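Local coordinates for attachment invasion locus protein (Yersinia pestis, PDB 3QRC), which probably promotes the invasion of eukaryotic host cells, by an unknown mechanism, as a beta-barrel protein of the bacterial outer membrane, at residues S5-G10 with F30-R35; Y71-A76 with S135-K140; A94-A99 with S112-A117. All coordinates share one frame; numbering follows the deposited sequence.

Contact 1 (S5-G10 with F30-R35); sequences SSISIG and FNLKYR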
loop_
_atom_site.group_PDB
_atom_site.type_symbol
_atom_site.label_atom_id
_atom_site.label_comp_id
_atom_site.label_asym_id
_atom_site.label_seq_id
_atom_site.Cartn_x
_atom_site.Cartn_y
_atom_site.Cartn_z
ATOM N N SER A 5 5.291 13.071 15.445
ATOM C CA SER A 5 4.963 12.634 14.093
ATOM C C SER A 5 6.027 11.661 13.610
ATOM O O SER A 5 7.199 11.782 13.970
ATOM C CB SER A 5 4.919 13.830 13.140
ATOM O OG SER A 5 4.029 14.833 13.588
ATOM N N SER A 6 5.613 10.707 12.783
ATOM C CA SER A 6 6.528 9.797 12.113
ATOM C C SER A 6 6.184 9.782 10.637
ATOM O O SER A 6 5.026 9.657 10.276
ATOM C CB SER A 6 6.381 8.375 12.655
ATOM O OG SER A 6 6.764 8.312 14.013
ATOM N N ILE A 7 7.198 9.907 9.795
ATOM C CA ILE A 7 6.991 9.846 8.352
ATOM C C ILE A 7 7.890 8.762 7.780
ATOM O O ILE A 7 9.090 8.699 8.098
ATOM C CB ILE A 7 7.298 11.215 7.683
ATOM C CG1 ILE A 7 6.929 11.186 6.195
ATOM C CG2 ILE A 7 8.753 11.611 7.898
ATOM C CD1 ILE A 7 5.457 10.951 5.958
ATOM N N SER A 8 7.320 7.909 6.932
ATOM C CA SER A 8 8.100 6.812 6.378
ATOM C C SER A 8 7.773 6.583 4.919
ATOM O O SER A 8 6.630 6.775 4.494
ATOM C CB SER A 8 7.873 5.517 7.170
ATOM O OG SER A 8 6.519 5.108 7.123
ATOM N N ILE A 9 8.789 6.184 4.161
ATOM C CA ILE A 9 8.571 5.785 2.768
ATOM C C ILE A 9 9.159 4.396 2.575
ATOM O O ILE A 9 10.145 4.019 3.226
ATOM C CB ILE A 9 9.171 6.791 1.777
ATOM C CG1 ILE A 9 8.630 6.531 0.366
ATOM C CG2 ILE A 9 10.695 6.739 1.809
ATOM C CD1 ILE A 9 8.787 7.714 -0.569
ATOM N N GLY A 10 8.535 3.618 1.704
ATOM C CA GLY A 10 8.819 2.203 1.675
ATOM C C GLY A 10 8.499 1.564 0.352
ATOM O O GLY A 10 7.815 2.153 -0.474
ATOM N N PHE A 30 5.385 1.821 -4.134
ATOM C CA PHE A 30 5.811 2.437 -2.893
ATOM C C PHE A 30 4.649 2.624 -1.925
ATOM O O PHE A 30 3.462 2.475 -2.280
ATOM C CB PHE A 30 6.466 3.795 -3.202
ATOM C CG PHE A 30 5.470 4.881 -3.474
ATOM C CD1 PHE A 30 5.114 5.776 -2.481
ATOM C CD2 PHE A 30 4.855 4.977 -4.717
ATOM C CE1 PHE A 30 4.175 6.760 -2.722
ATOM C CE2 PHE A 30 3.917 5.957 -4.963
ATOM C CZ PHE A 30 3.575 6.848 -3.967
ATOM N N ASN A 31 5.006 2.960 -0.692
ATOM C CA ASN A 31 4.045 3.244 0.359
ATOM C C ASN A 31 4.580 4.411 1.176
ATOM O O ASN A 31 5.759 4.439 1.516
ATOM C CB ASN A 31 3.877 1.987 1.225
ATOM C CG ASN A 31 3.085 2.226 2.506
ATOM O OD1 ASN A 31 3.489 1.771 3.577
ATOM N ND2 ASN A 31 1.941 2.902 2.398
ATOM N N LEU A 32 3.723 5.390 1.439
ATOM C CA LEU A 32 4.056 6.508 2.314
ATOM C C LEU A 32 3.129 6.439 3.516
ATOM O O LEU A 32 1.903 6.327 3.362
ATOM C CB LEU A 32 3.832 7.831 1.587
ATOM C CG LEU A 32 3.948 9.127 2.388
ATOM C CD1 LEU A 32 5.407 9.434 2.656
ATOM C CD2 LEU A 32 3.310 10.279 1.618
ATOM N N LYS A 33 3.700 6.498 4.714
ATOM C CA LYS A 33 2.869 6.519 5.909
ATOM C C LYS A 33 3.199 7.705 6.787
ATOM O O LYS A 33 4.368 8.047 6.972
ATOM C CB LYS A 33 2.990 5.222 6.725
ATOM C CG LYS A 33 2.379 3.988 6.035
ATOM C CD LYS A 33 1.776 3.022 7.073
ATOM C CE LYS A 33 1.277 1.738 6.417
ATOM N NZ LYS A 33 2.421 0.925 5.889
ATOM N N TYR A 34 2.150 8.322 7.319
ATOM C CA TYR A 34 2.299 9.434 8.256
ATOM C C TYR A 34 1.542 9.082 9.540
ATOM O O TYR A 34 0.394 8.660 9.484
ATOM C CB TYR A 34 1.745 10.733 7.674
ATOM C CG TYR A 34 1.683 11.800 8.739
ATOM C CD1 TYR A 34 2.830 12.446 9.152
ATOM C CD2 TYR A 34 0.488 12.105 9.382
ATOM C CE1 TYR A 34 2.789 13.403 10.156
ATOM C CE2 TYR A 34 0.437 13.064 10.390
ATOM C CZ TYR A 34 1.589 13.703 10.773
ATOM O OH TYR A 34 1.553 14.655 11.774
ATOM N N ARG A 35 2.196 9.257 10.684
ATOM C CA ARG A 35 1.616 8.893 11.969
ATOM C C ARG A 35 1.728 10.063 12.915
ATOM O O ARG A 35 2.749 10.761 12.939
ATOM C CB ARG A 35 2.364 7.698 12.550
ATOM C CG ARG A 35 2.113 7.423 14.040
ATOM C CD ARG A 35 2.851 6.165 14.489
ATOM N NE ARG A 35 2.611 5.851 15.899
ATOM C CZ ARG A 35 3.366 5.033 16.623
ATOM N NH1 ARG A 35 4.421 4.434 16.076
ATOM N NH2 ARG A 35 3.060 4.806 17.894
HETATM O O HOH W 1 5.384 6.518 9.508
#
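Ser5 meets Tyr34 hydroxyl to hydroxyl, its OG 3.1 Å from Tyr34 OH in a hydrogen bond that either group could donate, where strands 4-18 and 21-37 pair as the first hairpin of an eight-stranded antiparallel outer-membrane barrel. With CG opposite the backbone N (chi1 170°), the Tyr34 ring leans over to strand 5-10, and Ser5 CB touches it obliquely. Ser6 and Arg35 form a hydrogen-bonded pair, Ser6 N giving its proton to Arg35 O over 2.9 Å. Both side chains enter the barrel, where the extended Arg35 chain leads away to Ser87 and Gln123. Ile7, opposite Tyr34 in a non-hydrogen-bonded pair, points outward with Leu32. Its CD1 does the touching: it lies 3.6 Å from Leu32 CD1, against the edge of the Tyr34 ring, and only 3.3 Å from Lys33 O. Ser8 faces Lys33 in the next hydrogen-bonded pair. Its OG, set between backbone N and carbonyl carbon (chi1 61°), binds a water at 3.0 Å, and this water donates to Lys33 O, which also accepts the Ser8 N-H. Lys33 O is thus held by two donors, the strand's N-H and a water on the side of the Ser8 hydroxyl. The Lys33 chain bends at its second and fourth torsions and brings NZ to Asn31 OD1 at 2.7 Å; a salt bridge to Asp133 makes the amine part of a polar network inside the barrel. Ile9 rests CG1 against Asn31 O on the outer face, 3.7 Å away. At Gly10 the pairing is less regular: Gly10 N binds Asn31 O weakly, and Asn31 N reaches Gly10 O over 2.9 Å from 41° above the carbonyl plane.

Contact 2 (Y71-A76 with S135-K140); sequences YYSVTA and SYEYSK. With GU4 (2,3,4,6-tetra-O-sulfonato-alpha-D-glucopyranose), chain C; C8E ((hydroxyethyloxy)tri(ethyloxy)octane), chain F.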
loop_
_atom_site.group_PDB
_atom_site.type_symbol
_atom_site.label_atom_id
_atom_site.label_comp_id
_atom_site.label_asym_id
_atom_site.label_seq_id
_atom_site.Cartn_x
_atom_site.Cartn_y
_atom_site.Cartn_z
ATOM N N TYR A 71 -2.589 -0.401 -8.918
ATOM C CA TYR A 71 -3.429 -0.446 -7.727
ATOM C C TYR A 71 -2.974 0.691 -6.834
ATOM O O TYR A 71 -1.779 0.895 -6.658
ATOM C CB TYR A 71 -3.192 -1.764 -6.998
ATOM C CG TYR A 71 -3.803 -1.838 -5.625
ATOM C CD1 TYR A 71 -5.161 -2.120 -5.451
ATOM C CD2 TYR A 71 -3.020 -1.641 -4.487
ATOM C CE1 TYR A 71 -5.715 -2.195 -4.171
ATOM C CE2 TYR A 71 -3.567 -1.707 -3.219
ATOM C CZ TYR A 71 -4.905 -1.996 -3.064
ATOM O OH TYR A 71 -5.420 -2.073 -1.781
ATOM N N TYR A 72 -3.902 1.441 -6.265
ATOM C CA TYR A 72 -3.478 2.334 -5.179
ATOM C C TYR A 72 -4.526 2.348 -4.094
ATOM O O TYR A 72 -5.677 1.999 -4.335
ATOM C CB TYR A 72 -3.174 3.745 -5.682
ATOM C CG TYR A 72 -4.354 4.460 -6.290
ATOM C CD1 TYR A 72 -4.617 4.359 -7.654
ATOM C CD2 TYR A 72 -5.213 5.230 -5.505
ATOM C CE1 TYR A 72 -5.704 5.010 -8.218
ATOM C CE2 TYR A 72 -6.299 5.883 -6.062
ATOM C CZ TYR A 72 -6.540 5.769 -7.417
ATOM O OH TYR A 72 -7.621 6.416 -7.985
ATOM N N SER A 73 -4.127 2.747 -2.889
ATOM C CA SER A 73 -5.046 2.746 -1.772
ATOM C C SER A 73 -4.752 3.939 -0.884
ATOM O O SER A 73 -3.614 4.435 -0.828
ATOM C CB SER A 73 -4.888 1.467 -0.951
ATOM O OG SER A 73 -3.599 1.421 -0.369
ATOM N N VAL A 74 -5.801 4.379 -0.206
ATOM C CA VAL A 74 -5.697 5.341 0.884
ATOM C C VAL A 74 -6.410 4.748 2.093
ATOM O O VAL A 74 -7.620 4.444 2.038
ATOM C CB VAL A 74 -6.345 6.686 0.498
ATOM C CG1 VAL A 74 -6.212 7.676 1.654
ATOM C CG2 VAL A 74 -5.723 7.229 -0.768
ATOM N N THR A 75 -5.662 4.546 3.181
ATOM C CA THR A 75 -6.215 3.895 4.366
ATOM C C THR A 75 -5.779 4.626 5.634
ATOM O O THR A 75 -4.809 5.386 5.619
ATOM C CB THR A 75 -5.773 2.416 4.473
ATOM O OG1 THR A 75 -4.342 2.348 4.528
ATOM C CG2 THR A 75 -6.266 1.599 3.250
ATOM N N ALA A 76 -6.512 4.419 6.716
ATOM C CA ALA A 76 -6.162 5.071 7.973
ATOM C C ALA A 76 -6.666 4.255 9.150
ATOM O O ALA A 76 -7.528 3.386 8.994
ATOM C CB ALA A 76 -6.721 6.497 8.015
ATOM N N SER A 135 3.804 -3.451 6.774
ATOM C CA SER A 135 2.372 -3.699 6.855
ATOM C C SER A 135 1.891 -4.563 5.710
ATOM O O SER A 135 2.619 -4.789 4.742
ATOM C CB SER A 135 1.570 -2.382 6.908
ATOM O OG SER A 135 1.603 -1.699 5.662
ATOM N N TYR A 136 0.671 -5.063 5.857
ATOM C CA TYR A 136 0.025 -5.843 4.805
ATOM C C TYR A 136 -1.343 -5.242 4.569
ATOM O O TYR A 136 -1.965 -4.708 5.482
ATOM C CB TYR A 136 -0.120 -7.309 5.233
ATOM C CG TYR A 136 -0.906 -8.159 4.259
ATOM C CD1 TYR A 136 -0.312 -8.675 3.111
ATOM C CD2 TYR A 136 -2.244 -8.445 4.489
ATOM C CE1 TYR A 136 -1.045 -9.462 2.212
ATOM C CE2 TYR A 136 -2.973 -9.231 3.610
ATOM C CZ TYR A 136 -2.370 -9.733 2.480
ATOM O OH TYR A 136 -3.104 -10.503 1.615
ATOM N N GLU A 137 -1.809 -5.326 3.335
ATOM C CA GLU A 137 -3.085 -4.758 2.969
ATOM C C GLU A 137 -3.759 -5.703 2.000
ATOM O O GLU A 137 -3.104 -6.382 1.248
ATOM C CB GLU A 137 -2.818 -3.421 2.273
ATOM C CG GLU A 137 -4.080 -2.702 1.831
ATOM C CD GLU A 137 -3.766 -1.371 1.240
ATOM O OE1 GLU A 137 -3.261 -0.506 1.772
ATOM O OE2 GLU A 137 -3.953 -1.059 0.172
ATOM N N TYR A 138 -5.079 -5.748 2.025
ATOM C CA TYR A 138 -5.828 -6.650 1.164
ATOM C C TYR A 138 -7.008 -5.890 0.637
ATOM O O TYR A 138 -7.651 -5.150 1.377
ATOM C CB TYR A 138 -6.331 -7.851 1.967
ATOM C CG TYR A 138 -7.283 -8.756 1.205
ATOM C CD1 TYR A 138 -6.797 -9.767 0.384
ATOM C CD2 TYR A 138 -8.668 -8.619 1.337
ATOM C CE1 TYR A 138 -7.665 -10.618 -0.307
ATOM C CE2 TYR A 138 -9.551 -9.467 0.644
ATOM C CZ TYR A 138 -9.031 -10.463 -0.168
ATOM O OH TYR A 138 -9.874 -11.309 -0.855
ATOM N N SER A 139 -7.288 -6.070 -0.643
ATOM C CA SER A 139 -8.505 -5.524 -1.199
ATOM C C SER A 139 -9.072 -6.515 -2.206
ATOM O O SER A 139 -8.329 -7.107 -2.982
ATOM C CB SER A 139 -8.216 -4.171 -1.856
ATOM O OG SER A 139 -9.393 -3.605 -2.378
ATOM N N LYS A 140 -10.387 -6.700 -2.190
ATOM C CA LYS A 140 -11.058 -7.514 -3.214
ATOM C C LYS A 140 -11.855 -6.604 -4.128
ATOM O O LYS A 140 -12.738 -5.883 -3.679
ATOM C CB LYS A 140 -11.975 -8.566 -2.561
ATOM C CG LYS A 140 -12.764 -9.526 -3.514
ATOM C CD LYS A 140 -13.408 -10.605 -2.616
ATOM C CE LYS A 140 -14.487 -11.570 -3.233
ATOM N NZ LYS A 140 -14.975 -11.198 -4.593
HETATM C C1 GU4 C . -7.900 8.796 -14.128
HETATM O O5 GU4 C . -8.483 9.718 -14.091
HETATM C C5 GU4 C . -9.902 9.550 -14.807
HETATM C C6 GU4 C . -10.628 10.917 -14.983
HETATM O O6 GU4 C . -11.307 11.304 -13.830
HETATM S S6 GU4 C . -11.760 12.856 -13.444
HETATM O O22 GU4 C . -10.720 13.610 -13.978
HETATM O O23 GU4 C . -11.889 13.096 -11.870
HETATM O O21 GU4 C . -12.978 13.229 -14.418
HETATM C C4 GU4 C . -10.849 8.392 -14.207
HETATM O O4 GU4 C . -11.845 8.256 -15.160
HETATM S S4 GU4 C . -13.409 8.485 -14.862
HETATM O O25 GU4 C . -13.637 10.030 -14.800
HETATM O O26 GU4 C . -13.683 7.829 -13.484
HETATM O O24 GU4 C . -14.330 7.923 -15.977
HETATM C C3 GU4 C . -10.320 7.472 -13.973
HETATM O O3 GU4 C . -10.979 6.532 -13.258
HETATM S S3 GU4 C . -11.011 4.987 -13.688
HETATM O O28 GU4 C . -9.675 4.378 -13.243
HETATM O O29 GU4 C . -12.020 4.283 -12.839
HETATM O O27 GU4 C . -11.153 4.769 -15.204
HETATM C C2 GU4 C . -8.783 7.701 -13.282
HETATM O O2 GU4 C . -8.050 6.536 -13.212
HETATM S S2 GU4 C . -7.173 6.207 -11.886
HETATM O O11 GU4 C . -6.037 7.229 -11.775
HETATM O O12 GU4 C . -6.495 4.839 -12.076
HETATM O O10 GU4 C . -8.130 6.210 -10.720
HETATM C C1 C8E F . -2.351 -3.970 -10.049
HETATM C C2 C8E F . -3.779 -4.385 -9.734
HETATM C C3 C8E F . -4.592 -4.618 -11.002
HETATM C C4 C8E F . -6.050 -4.868 -10.648
HETATM C C5 C8E F . -7.019 -4.692 -11.819
HETATM C C6 C8E F . -8.439 -4.933 -11.312
HETATM C C7 C8E F . -9.555 -4.575 -12.285
HETATM C C8 C8E F . -10.844 -4.466 -11.477
HETATM O O9 C8E F . -11.839 -5.393 -11.859
HETATM C C10 C8E F . -11.584 -6.015 -13.091
HETATM C C11 C8E F . -12.184 -7.417 -13.098
HETATM O O12 C8E F . -11.977 -8.013 -14.362
HETATM C C13 C8E F . -10.874 -7.456 -15.050
HETATM C C14 C8E F . -9.848 -8.539 -15.367
HETATM O O15 C8E F . -8.568 -7.946 -15.476
HETATM C C16 C8E F . -7.516 -8.815 -15.094
HETATM C C17 C8E F . -6.773 -8.257 -13.878
HETATM O O18 C8E F . -6.373 -9.317 -13.030
HETATM C C19 C8E F . -5.270 -10.049 -13.521
HETATM C C20 C8E F . -4.992 -11.248 -12.621
HETATM O O21 C8E F . -4.620 -12.364 -13.409
HETATM O O HOH W 2 -3.625 -0.506 4.604
#
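Tyr71, Ser73 and Thr75 face Glu137 and Ser139 across the lumen of the outer-membrane beta-barrel, on strands that are not neighbours in the sheet: their axes pass 9.7 Å apart at an angle of 111°, leaving side chains alone to bridge the gap. Glu137 makes most of the crossing. Fully extended from its first torsion (chi1 -180°) onward, it brings its carboxylate to Tyr71 and Ser73 directly and to Thr75 through a water. Tyr71 OH donates to Glu137 OE2 over 2.6 Å, using the anti lone pair, the one turned away from OE1. The oxygen sits at the edge of the tyrosine ring and in its plane, while the carboxylate itself is turned 59° from the ring. Ser73 presents its hydroxyl to the same group: OG is 2.6 Å from Glu137 OE2 and 2.9 Å from Glu137 OE1, and which oxygen takes its proton is unsettled. OE1 also receives a proton from a water 2.9 Å away, and that water is hydrogen-bonded to Thr75 OG1. Such donors would be expected to stabilise a buried carboxylate in its charged form, and the bonds from Tyr71 and the water probably limit its rotation. Ser139 contributes carbon, its CB packing 3.5 Å from Tyr71 OH, while its OG turns to Leu116 O of the neighbouring strand. Met150 and Ala117 pack against Glu137 as well. Tyr72 points the other way, away from Glu137, and its ring meets that of His96. Here the strand carries a bound sulfated glucose: Tyr72 OH donates to its sulfate oxygen O10 over 2.8 Å.

Contact 3 (A94-A99 with S112-A117); sequences AGHGKA and SKTSLA. With GU4 (2,3,4,6-tetra-O-sulfonato-alpha-D-glucopyranose), chain C; YYJ (1,3,4,6-tetra-O-sulfo-beta-D-fructofuranose), chain B.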
loop_
_atom_site.group_PDB
_atom_site.type_symbol
_atom_site.label_atom_id
_atom_site.label_comp_id
_atom_site.label_asym_id
_atom_site.label_seq_id
_atom_site.Cartn_x
_atom_site.Cartn_y
_atom_site.Cartn_z
ATOM N N ALA A 94 -9.850 2.650 1.177
ATOM C CA ALA A 94 -10.317 2.311 -0.164
ATOM C C ALA A 94 -9.136 1.931 -1.026
ATOM O O ALA A 94 -8.070 2.559 -0.942
ATOM C CB ALA A 94 -11.042 3.490 -0.785
ATOM N N GLY A 95 -9.345 0.907 -1.854
ATOM C CA GLY A 95 -8.373 0.508 -2.853
ATOM C C GLY A 95 -9.019 0.678 -4.214
ATOM O O GLY A 95 -10.229 0.505 -4.354
ATOM N N HIS A 96 -8.211 1.026 -5.203
ATOM C CA HIS A 96 -8.660 1.186 -6.577
ATOM C C HIS A 96 -7.720 0.401 -7.482
ATOM O O HIS A 96 -6.498 0.599 -7.445
ATOM C CB HIS A 96 -8.636 2.657 -6.982
ATOM C CG HIS A 96 -9.083 2.906 -8.390
ATOM N ND1 HIS A 96 -10.415 2.980 -8.743
ATOM C CD2 HIS A 96 -8.381 3.084 -9.530
ATOM C CE1 HIS A 96 -10.511 3.218 -10.037
ATOM N NE2 HIS A 96 -9.288 3.279 -10.543
ATOM N N GLY A 97 -8.290 -0.494 -8.285
ATOM C CA GLY A 97 -7.505 -1.273 -9.235
ATOM C C GLY A 97 -7.918 -0.932 -10.663
ATOM O O GLY A 97 -9.096 -0.651 -10.941
ATOM N N LYS A 98 -6.936 -0.945 -11.557
ATOM C CA LYS A 98 -7.114 -0.498 -12.931
ATOM C C LYS A 98 -6.234 -1.325 -13.837
ATOM O O LYS A 98 -5.054 -1.567 -13.537
ATOM C CB LYS A 98 -6.722 0.984 -13.030
ATOM C CG LYS A 98 -6.669 1.577 -14.445
ATOM C CD LYS A 98 -8.012 2.143 -14.859
ATOM C CE LYS A 98 -7.887 3.173 -15.988
ATOM N NZ LYS A 98 -7.548 4.524 -15.459
ATOM N N ALA A 99 -6.796 -1.779 -14.952
ATOM C CA ALA A 99 -6.017 -2.439 -15.977
ATOM C C ALA A 99 -6.317 -1.703 -17.270
ATOM O O ALA A 99 -7.485 -1.573 -17.647
ATOM C CB ALA A 99 -6.417 -3.896 -16.101
ATOM N N SER A 112 -11.736 -1.115 -14.273
ATOM C CA SER A 112 -11.335 -0.588 -12.965
ATOM C C SER A 112 -12.392 -0.870 -11.926
ATOM O O SER A 112 -13.545 -1.136 -12.264
ATOM C CB SER A 112 -11.129 0.928 -13.047
ATOM O OG SER A 112 -12.361 1.584 -13.272
ATOM N N LYS A 113 -12.010 -0.785 -10.654
ATOM C CA LYS A 113 -12.948 -1.032 -9.583
ATOM C C LYS A 113 -12.395 -0.380 -8.334
ATOM O O LYS A 113 -11.185 -0.406 -8.101
ATOM C CB LYS A 113 -13.104 -2.543 -9.355
ATOM C CG LYS A 113 -13.938 -2.923 -8.131
ATOM C CD LYS A 113 -15.432 -2.636 -8.354
ATOM C CE LYS A 113 -16.242 -3.034 -7.120
ATOM N NZ LYS A 113 -17.704 -2.830 -7.361
ATOM N N THR A 114 -13.280 0.209 -7.549
ATOM C CA THR A 114 -12.924 0.704 -6.228
ATOM C C THR A 114 -13.654 -0.114 -5.179
ATOM O O THR A 114 -14.852 -0.345 -5.303
ATOM C CB THR A 114 -13.348 2.164 -6.067
ATOM O OG1 THR A 114 -12.679 2.970 -7.045
ATOM C CG2 THR A 114 -13.009 2.664 -4.665
ATOM N N SER A 115 -12.950 -0.549 -4.135
ATOM C CA SER A 115 -13.602 -1.317 -3.084
ATOM C C SER A 115 -12.921 -0.993 -1.772
ATOM O O SER A 115 -12.021 -0.165 -1.753
ATOM C CB SER A 115 -13.544 -2.812 -3.407
ATOM O OG SER A 115 -14.311 -3.567 -2.483
ATOM N N LEU A 116 -13.352 -1.615 -0.678
ATOM C CA LEU A 116 -12.662 -1.450 0.602
ATOM C C LEU A 116 -11.250 -2.040 0.576
ATOM O O LEU A 116 -10.986 -3.026 -0.118
ATOM C CB LEU A 116 -13.447 -2.119 1.730
ATOM C CG LEU A 116 -14.775 -1.450 2.090
ATOM C CD1 LEU A 116 -15.488 -2.253 3.157
ATOM C CD2 LEU A 116 -14.534 -0.017 2.559
ATOM N N ALA A 117 -10.354 -1.427 1.337
ATOM C CA ALA A 117 -9.028 -1.989 1.567
ATOM C C ALA A 117 -8.835 -2.115 3.071
ATOM O O ALA A 117 -9.286 -1.251 3.843
ATOM C CB ALA A 117 -7.949 -1.092 0.954
HETATM C C1 GU4 C . -7.900 8.796 -14.128
HETATM O O5 GU4 C . -8.483 9.718 -14.091
HETATM C C5 GU4 C . -9.902 9.550 -14.807
HETATM C C6 GU4 C . -10.628 10.917 -14.983
HETATM O O6 GU4 C . -11.307 11.304 -13.830
HETATM S S6 GU4 C . -11.760 12.856 -13.444
HETATM O O22 GU4 C . -10.720 13.610 -13.978
HETATM O O23 GU4 C . -11.889 13.096 -11.870
HETATM O O21 GU4 C . -12.978 13.229 -14.418
HETATM C C4 GU4 C . -10.849 8.392 -14.207
HETATM O O4 GU4 C . -11.845 8.256 -15.160
HETATM S S4 GU4 C . -13.409 8.485 -14.862
HETATM O O25 GU4 C . -13.637 10.030 -14.800
HETATM O O26 GU4 C . -13.683 7.829 -13.484
HETATM O O24 GU4 C . -14.330 7.923 -15.977
HETATM C C3 GU4 C . -10.320 7.472 -13.973
HETATM O O3 GU4 C . -10.979 6.532 -13.258
HETATM S S3 GU4 C . -11.011 4.987 -13.688
HETATM O O28 GU4 C . -9.675 4.378 -13.243
HETATM O O29 GU4 C . -12.020 4.283 -12.839
HETATM O O27 GU4 C . -11.153 4.769 -15.204
HETATM C C2 GU4 C . -8.783 7.701 -13.282
HETATM O O2 GU4 C . -8.050 6.536 -13.212
HETATM S S2 GU4 C . -7.173 6.207 -11.886
HETATM O O11 GU4 C . -6.037 7.229 -11.775
HETATM O O12 GU4 C . -6.495 4.839 -12.076
HETATM O O10 GU4 C . -8.130 6.210 -10.720
HETATM C C1 YYJ B . -5.336 8.016 -15.165
HETATM C C2 YYJ B . -6.342 8.749 -15.843
HETATM C C3 YYJ B . -6.371 8.603 -17.305
HETATM C C4 YYJ B . -5.656 9.860 -17.696
HETATM C C5 YYJ B . -6.279 10.827 -16.806
HETATM C C6 YYJ B . -7.679 11.387 -17.184
HETATM O O1 YYJ B . -5.377 6.629 -15.246
HETATM O O1S1 YYJ B . -4.554 4.278 -15.710
HETATM O O1S3 YYJ B . -9.587 7.446 -19.197
HETATM O O1S4 YYJ B . -4.016 8.122 -19.623
HETATM O O1S6 YYJ B . -9.345 13.186 -20.357
HETATM O O2 YYJ B . -7.640 8.282 -15.422
HETATM O O2S1 YYJ B . -2.950 5.904 -14.696
HETATM O O2S3 YYJ B . -8.467 6.243 -17.401
HETATM O O2S4 YYJ B . -1.903 9.271 -18.624
HETATM O O2S6 YYJ B . -10.523 12.575 -18.050
HETATM O O3 YYJ B . -7.653 8.546 -17.813
HETATM O O3S1 YYJ B . -3.601 6.000 -17.214
HETATM O O3S3 YYJ B . -7.131 6.581 -19.433
HETATM O O3S4 YYJ B . -3.850 10.623 -19.909
HETATM O O3S6 YYJ B . -9.759 10.650 -19.627
HETATM O O4 YYJ B . -4.278 9.743 -17.558
HETATM O O5 YYJ B . -6.184 10.075 -15.591
HETATM O O6 YYJ B . -7.922 12.225 -18.320
HETATM S S1 YYJ B . -4.102 5.702 -15.749
HETATM S S3 YYJ B . -8.203 7.230 -18.514
HETATM S S4 YYJ B . -3.471 9.426 -18.937
HETATM S S6 YYJ B . -9.398 12.144 -19.141
#
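His96 ND1 and Thr114 OG1 share a nearly straight hydrogen bond, 2.8 Å long with an angle of 170°, whose proton either could supply; the hydroxyl lies at the ring edge, in plane. Also in the ring plane, His96 NE2 donates to O28 of the sulfated glucose over 2.9 Å. Ser112 OG grips O29 of the same sulfate at 2.8 Å. Two kinks in the Lys98 chain, at CB-CG and CD-CE, lay CD 3.8 Å from Ser112 CB and leave NZ between the two sugars. This amine reaches O28 as well, and on the sulfated fructose it binds O1, O1S1 and, over 2.8 Å, O2S3. The sugars are the joined halves of sucrose octasulfate, and the pocket is consistent with affinity for sulfated, anionic glycans. All three ligand-binding side chains project from one face of the hairpin of strands 86-103 and 108-124. Behind them, Gly95 with Ser115 and Gly97 with Lys113 are hydrogen-bonded pairs that fix the register. On the other face Ala117 CB packs 3.7 Å from Gly95 N. The hairpin is flanked in the barrel by strand 65-81, whose Tyr72 ring meets His96 and whose Lys70 also binds both sugars, and by strand 130-141, where Lys140 O accepts a hydrogen bond from Ser115 OG.

In the fold
Contacts 1 and 3 each join two consecutive strands by backbone hydrogen bonds and lie partly buried in the barrel wall, on opposite sides of the chain's centre, their centres 21 Å apart. Contact 2 is the core: it spans the lumen through side chains and is wholly buried. Most polar side chains of contact 1, which meets contact 2 at Lys33 NZ and Ser135 OG, and the bridge of contact 2 lie inside the barrel, whereas the ligand-binding groups of contact 3 face outward, to a sulfated sugar that Tyr72 also reaches. Strands 65-81 and 130-141 of contact 2 flank the hairpin of contact 3, joined to it by Tyr72 O with His96 N and by Ser139 OG with Leu116 O.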